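Local coordinates for sensor protein (Geobacter sulfurreducens, PDB 3H7M) that probably acts as a sensor histidine kinase, autophosphorylating on histidine from ATP, the present chain being its periplasmic-binding-protein-like sensor domain, at residues G35-L40 / I224-W228; P92-Y97 / G230-P234. One frame throughout, in Å; residues are numbered along the deposited sequence. Where two conformers were deposited one is given.

Contact 1: residues G35-L40 / I224-W228; sequences GYNVEL and IRAKW
The salt bridge between Glu-39 and Lys-227 is the polar link between these two segments: Lys-227 NZ donates to Glu-39 OE1 at 3.1 Å and, weakly, to Glu-39 OE2 at 3.4 Å. Lys-227 spans the gap with all four chi angles t, while Glu-39 has chi1 at -146°, between wells. Glu-39 OE1 also meets the ring edge of Trp-228, 3.3 Å from CZ2. Residues 36-40 are the first turn of a helix with Gly-35 as N-cap; 224-228 carries the last part of helix 220-227, with Trp-228 at phi/psi -97/94. The register is antiparallel in sense, Tyr-36 CA lying 6.7 Å from Trp-228 CA and Leu-40 CA 7.1 Å from Ile-224 CA. Trp-228 (chi1 m, chi2 83°) lies over the start of the first helix. Its face receives Tyr-36 N, 3.5 Å from Trp-228 CE2, and a CH-pi contact from Tyr-36 CB, 4.0 Å from the five-membered-ring centroid and 9° off the normal. Gly-35 CA lies 3.4 Å from Trp-228 CH2; phi/psi of 116/170 by itself calls for glycine. Tyr-36 (chi1 t) turns its ring edge to that indole in an offset edge-to-face pair, centroids 5.9 Å apart and planes at 76°. Ile-224 packs beyond, its CG2 3.9 Å from Glu-39 CB and its CD1 3.9 Å from Leu-40 CD1. The contact thus docks the C-terminal helix 220-227 onto helix 36-48 of this family 3 solute-binding fold, while the hydroxyl of Tyr-36 reaches the carbonyl of His-93 on strand 87-103.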
loop_
_atom_site.group_PDB
_atom_site.type_symbol
_atom_site.label_atom_id
_atom_site.label_comp_id
_atom_site.label_asym_id
_atom_site.label_seq_id
_atom_site.Cartn_x
_atom_site.Cartn_y
_atom_site.Cartn_z
ATOM N N GLY A 35 -2.464 6.472 10.087
ATOM C CA GLY A 35 -3.148 5.600 9.158
ATOM C C GLY A 35 -3.606 4.271 9.696
ATOM O O GLY A 35 -3.244 3.879 10.815
ATOM N N TYR A 36 -4.417 3.597 8.879
ATOM C CA TYR A 36 -4.969 2.284 9.166
ATOM C C TYR A 36 -3.858 1.312 9.627
ATOM O O TYR A 36 -3.972 0.705 10.680
ATOM C CB TYR A 36 -5.658 1.756 7.898
ATOM C CG TYR A 36 -6.129 0.318 7.935
ATOM C CD1 TYR A 36 -5.486 -0.672 7.173
ATOM C CD2 TYR A 36 -7.245 -0.052 8.695
ATOM C CE1 TYR A 36 -5.970 -2.015 7.162
ATOM C CE2 TYR A 36 -7.726 -1.373 8.694
ATOM C CZ TYR A 36 -7.089 -2.349 7.920
ATOM O OH TYR A 36 -7.606 -3.638 7.865
ATOM N N ASN A 37 -2.787 1.197 8.847
ATOM C CA ASN A 37 -1.686 0.298 9.175
ATOM C C ASN A 37 -1.123 0.594 10.554
ATOM O O ASN A 37 -0.937 -0.310 11.379
ATOM C CB ASN A 37 -0.557 0.400 8.129
ATOM C CG ASN A 37 -0.997 -0.044 6.708
ATOM O OD1 ASN A 37 -2.121 -0.482 6.483
ATOM N ND2 ASN A 37 -0.088 0.070 5.759
ATOM N N VAL A 38 -0.869 1.870 10.795
ATOM C CA VAL A 38 -0.303 2.361 12.052
ATOM C C VAL A 38 -1.176 1.994 13.248
ATOM O O VAL A 38 -0.719 1.451 14.248
ATOM C CB VAL A 38 -0.110 3.900 11.938
ATOM C CG1 VAL A 38 0.261 4.527 13.272
ATOM C CG2 VAL A 38 1.006 4.171 10.933
ATOM N N GLU A 39 -2.447 2.276 13.128
ATOM C CA GLU A 39 -3.382 1.972 14.176
ATOM C C GLU A 39 -3.409 0.450 14.409
ATOM O O GLU A 39 -3.465 -0.035 15.547
ATOM C CB GLU A 39 -4.744 2.470 13.739
ATOM C CG GLU A 39 -5.597 2.967 14.858
ATOM C CD GLU A 39 -6.621 3.969 14.383
ATOM O OE1 GLU A 39 -6.205 4.908 13.656
ATOM O OE2 GLU A 39 -7.815 3.816 14.752
ATOM N N LEU A 40 -3.378 -0.299 13.313
ATOM C CA LEU A 40 -3.392 -1.753 13.380
ATOM C C LEU A 40 -2.129 -2.244 14.106
ATOM O O LEU A 40 -2.186 -3.042 15.038
ATOM C CB LEU A 40 -3.446 -2.307 11.963
ATOM C CG LEU A 40 -4.446 -3.436 11.725
ATOM C CD1 LEU A 40 -5.789 -3.095 12.367
ATOM C CD2 LEU A 40 -4.608 -3.649 10.227
ATOM N N ILE A 224 -11.261 -0.692 14.234
ATOM C CA ILE A 224 -10.240 0.123 13.604
ATOM C C ILE A 224 -10.554 0.316 12.136
ATOM O O ILE A 224 -10.444 1.430 11.611
ATOM C CB ILE A 224 -8.859 -0.506 13.757
ATOM C CG1 ILE A 224 -8.448 -0.498 15.241
ATOM C CG2 ILE A 224 -7.850 0.279 12.940
ATOM C CD1 ILE A 224 -7.244 -1.359 15.591
ATOM N N ARG A 225 -10.964 -0.762 11.470
ATOM C CA ARG A 225 -11.263 -0.672 10.048
ATOM C C ARG A 225 -12.434 0.255 9.749
ATOM O O ARG A 225 -12.395 1.005 8.786
ATOM C CB ARG A 225 -11.554 -2.049 9.438
ATOM C CG ARG A 225 -11.694 -2.004 7.911
ATOM C CD ARG A 225 -11.810 -3.389 7.293
ATOM N NE ARG A 225 -13.048 -4.059 7.661
ATOM C CZ ARG A 225 -14.210 -3.852 7.055
ATOM N NH1 ARG A 225 -14.289 -2.987 6.047
ATOM N NH2 ARG A 225 -15.288 -4.524 7.443
ATOM N N ALA A 226 -13.473 0.210 10.565
ATOM C CA ALA A 226 -14.629 1.053 10.307
ATOM C C ALA A 226 -14.248 2.538 10.283
ATOM O O ALA A 226 -14.896 3.336 9.624
ATOM C CB ALA A 226 -15.705 0.798 11.354
ATOM N N LYS A 227 -13.189 2.895 11.004
ATOM C CA LYS A 227 -12.733 4.280 11.064
ATOM C C LYS A 227 -12.346 4.805 9.684
ATOM O O LYS A 227 -12.693 5.934 9.317
ATOM C CB LYS A 227 -11.536 4.399 12.019
ATOM C CG LYS A 227 -10.889 5.783 12.099
ATOM C CD LYS A 227 -9.801 5.814 13.177
ATOM C CE LYS A 227 -9.182 7.205 13.364
ATOM N NZ LYS A 227 -8.146 7.174 14.437
ATOM N N TRP A 228 -11.632 3.978 8.925
ATOM C CA TRP A 228 -11.182 4.357 7.598
ATOM C C TRP A 228 -12.091 3.861 6.475
ATOM O O TRP A 228 -11.951 2.729 5.992
ATOM C CB TRP A 228 -9.754 3.879 7.410
ATOM C CG TRP A 228 -8.890 4.174 8.622
ATOM C CD1 TRP A 228 -8.802 3.433 9.760
ATOM C CD2 TRP A 228 -7.986 5.283 8.798
ATOM N NE1 TRP A 228 -7.893 3.997 10.636
ATOM C CE2 TRP A 228 -7.378 5.132 10.076
ATOM C CE3 TRP A 228 -7.629 6.388 8.003
ATOM C CZ2 TRP A 228 -6.435 6.035 10.576
ATOM C CZ3 TRP A 228 -6.680 7.298 8.505
ATOM C CH2 TRP A 228 -6.096 7.108 9.782
#

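Contact 2: residues P92-Y97 / G230-P234; sequences PHTIVY and GVLEP
Past a corner at His-93 (phi/psi -98/-11) the 92-97 segment runs on as extended strand, whereas 230-234 is an irregular extended tail ending in the C-terminal carboxylate. Their end-to-end directions differ by 122°, and the CA atoms approach most closely at Thr-94 and Glu-233, 4.8 Å apart. The direct hydrogen bond comes from a side chain: Thr-94 OG1 (chi1 t) donates to Leu-232 O at 2.7 Å. Water 1 adds a bridge, donating to Thr-94 OG1 at 3.1 Å and accepting from Leu-232 N at 3.2 Å, so both backbone polar groups of Leu-232 are engaged. Pro-234 CG lies 4.0 Å from Pro-92 CG and 4.1 Å from Ile-95 CD1 (chi1 m, chi2 m), and Pro-234 CD is 3.6 Å from His-93 O. Farther along the strand, Leu-232 CD1 meets the ring edge of Tyr-97, 3.5 Å from CD2. The tail thus lies across strand 87-103 where a classic beta bulge sets His-93 and Thr-94 opposite Tyr-193 of strand 181-198; these long strands run between the lobes, as in the hinge of periplasmic binding proteins, so the tail probably packs on the hinge side, with Pro-234 also touching helices 202-218 and 220-227.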
loop_
_atom_site.group_PDB
_atom_site.type_symbol
_atom_site.label_atom_id
_atom_site.label_comp_id
_atom_site.label_asym_id
_atom_site.label_seq_id
_atom_site.Cartn_x
_atom_site.Cartn_y
_atom_site.Cartn_z
ATOM N N PRO A 92 -3.118 -11.500 5.131
ATOM C CA PRO A 92 -3.349 -10.068 4.873
ATOM C C PRO A 92 -4.347 -9.408 5.827
ATOM O O PRO A 92 -5.267 -10.059 6.324
ATOM C CB PRO A 92 -3.866 -10.072 3.444
ATOM C CG PRO A 92 -4.746 -11.327 3.443
ATOM C CD PRO A 92 -3.901 -12.349 4.211
ATOM N N HIS A 93 -4.173 -8.119 6.098
ATOM C CA HIS A 93 -5.133 -7.452 6.963
ATOM C C HIS A 93 -6.161 -6.694 6.115
ATOM O O HIS A 93 -7.199 -6.247 6.610
ATOM C CB HIS A 93 -4.441 -6.553 8.019
ATOM C CG HIS A 93 -3.528 -5.496 7.469
ATOM N ND1 HIS A 93 -3.979 -4.434 6.707
ATOM C CD2 HIS A 93 -2.195 -5.302 7.633
ATOM C CE1 HIS A 93 -2.961 -3.636 6.425
ATOM N NE2 HIS A 93 -1.868 -4.140 6.973
ATOM N N THR A 94 -5.881 -6.581 4.821
ATOM C CA THR A 94 -6.823 -5.926 3.908
ATOM C C THR A 94 -6.597 -6.322 2.435
ATOM O O THR A 94 -5.535 -6.818 2.056
ATOM C CB THR A 94 -6.707 -4.388 3.987
ATOM O OG1 THR A 94 -7.742 -3.786 3.200
ATOM C CG2 THR A 94 -5.374 -3.940 3.443
ATOM N N ILE A 95 -7.613 -6.091 1.613
ATOM C CA ILE A 95 -7.522 -6.351 0.178
ATOM C C ILE A 95 -7.539 -5.003 -0.550
ATOM O O ILE A 95 -8.456 -4.201 -0.377
ATOM C CB ILE A 95 -8.709 -7.175 -0.324
ATOM C CG1 ILE A 95 -8.787 -8.484 0.456
ATOM C CG2 ILE A 95 -8.545 -7.450 -1.809
ATOM C CD1 ILE A 95 -7.539 -9.313 0.356
ATOM N N VAL A 96 -6.516 -4.767 -1.354
ATOM C CA VAL A 96 -6.371 -3.530 -2.105
ATOM C C VAL A 96 -6.706 -3.664 -3.593
ATOM O O VAL A 96 -5.988 -4.316 -4.345
ATOM C CB VAL A 96 -4.928 -3.017 -2.007
ATOM C CG1 VAL A 96 -4.778 -1.710 -2.777
ATOM C CG2 VAL A 96 -4.559 -2.826 -0.567
ATOM N N TYR A 97 -7.796 -3.047 -4.018
ATOM C CA TYR A 97 -8.186 -3.071 -5.424
ATOM C C TYR A 97 -7.490 -1.927 -6.131
ATOM O O TYR A 97 -7.058 -0.973 -5.496
ATOM C CB TYR A 97 -9.675 -2.850 -5.573
ATOM C CG TYR A 97 -10.520 -4.062 -5.349
ATOM C CD1 TYR A 97 -10.646 -5.041 -6.336
ATOM C CD2 TYR A 97 -11.255 -4.209 -4.176
ATOM C CE1 TYR A 97 -11.498 -6.133 -6.164
ATOM C CE2 TYR A 97 -12.104 -5.296 -3.992
ATOM C CZ TYR A 97 -12.225 -6.250 -4.989
ATOM O OH TYR A 97 -13.088 -7.303 -4.811
ATOM N N GLY A 230 -14.051 2.823 3.239
ATOM C CA GLY A 230 -13.589 2.190 2.016
ATOM C C GLY A 230 -12.576 1.079 2.214
ATOM O O GLY A 230 -12.339 0.278 1.298
ATOM N N VAL A 231 -11.958 1.037 3.394
ATOM C CA VAL A 231 -10.975 -0.003 3.689
ATOM C C VAL A 231 -11.728 -1.336 3.811
ATOM O O VAL A 231 -12.643 -1.493 4.619
ATOM C CB VAL A 231 -10.186 0.325 4.977
ATOM C CG1 VAL A 231 -9.252 -0.825 5.337
ATOM C CG2 VAL A 231 -9.370 1.574 4.767
ATOM N N LEU A 232 -11.351 -2.285 2.970
ATOM C CA LEU A 232 -12.023 -3.575 2.941
ATOM C C LEU A 232 -11.309 -4.591 3.808
ATOM O O LEU A 232 -10.176 -4.366 4.270
ATOM C CB LEU A 232 -12.098 -4.080 1.493
ATOM C CG LEU A 232 -12.699 -3.072 0.500
ATOM C CD1 LEU A 232 -12.470 -3.553 -0.928
ATOM C CD2 LEU A 232 -14.197 -2.869 0.785
ATOM N N GLU A 233 -11.986 -5.706 4.039
ATOM C CA GLU A 233 -11.419 -6.777 4.841
ATOM C C GLU A 233 -11.461 -8.056 4.018
ATOM O O GLU A 233 -12.391 -8.261 3.227
ATOM C CB GLU A 233 -12.218 -6.960 6.130
ATOM C CG GLU A 233 -13.641 -7.407 5.916
ATOM C CD GLU A 233 -14.260 -7.895 7.200
ATOM O OE1 GLU A 233 -13.550 -8.604 7.943
ATOM O OE2 GLU A 233 -15.440 -7.585 7.469
ATOM N N PRO A 234 -10.456 -8.934 4.188
ATOM C CA PRO A 234 -10.401 -10.197 3.439
ATOM C C PRO A 234 -11.686 -11.041 3.494
ATOM O O PRO A 234 -11.963 -11.759 2.500
ATOM C CB PRO A 234 -9.185 -10.897 4.041
ATOM C CG PRO A 234 -8.270 -9.730 4.378
ATOM C CD PRO A 234 -9.246 -8.757 5.016
ATOM O OXT PRO A 234 -12.401 -10.975 4.522
HETATM O O HOH W 1 -8.715 -1.603 1.270
#

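From the N terminus, the chain passes 35-40, opening helix 36-48, then 92-97 on strand 87-103, before reaching the C-terminal region. Contact 1 closes a loop of 183 intervening residues at 224-228, and contact 2 closes one of 132 at 230-234. Because the segments alternate along the sequence, the loops cross. The contact centres are 11 Å apart and directly joined: Arg-225 NH2 forms a salt bridge with Glu-233 OE2 at 3.1 Å, Arg-225 NH1 probably hydrogen-bonds Val-231 O at 2.6 Å, and Tyr-36 OH lies 2.9 Å from His-93 O. Together they tie the final helix and tail to an early helix and a central-sheet strand.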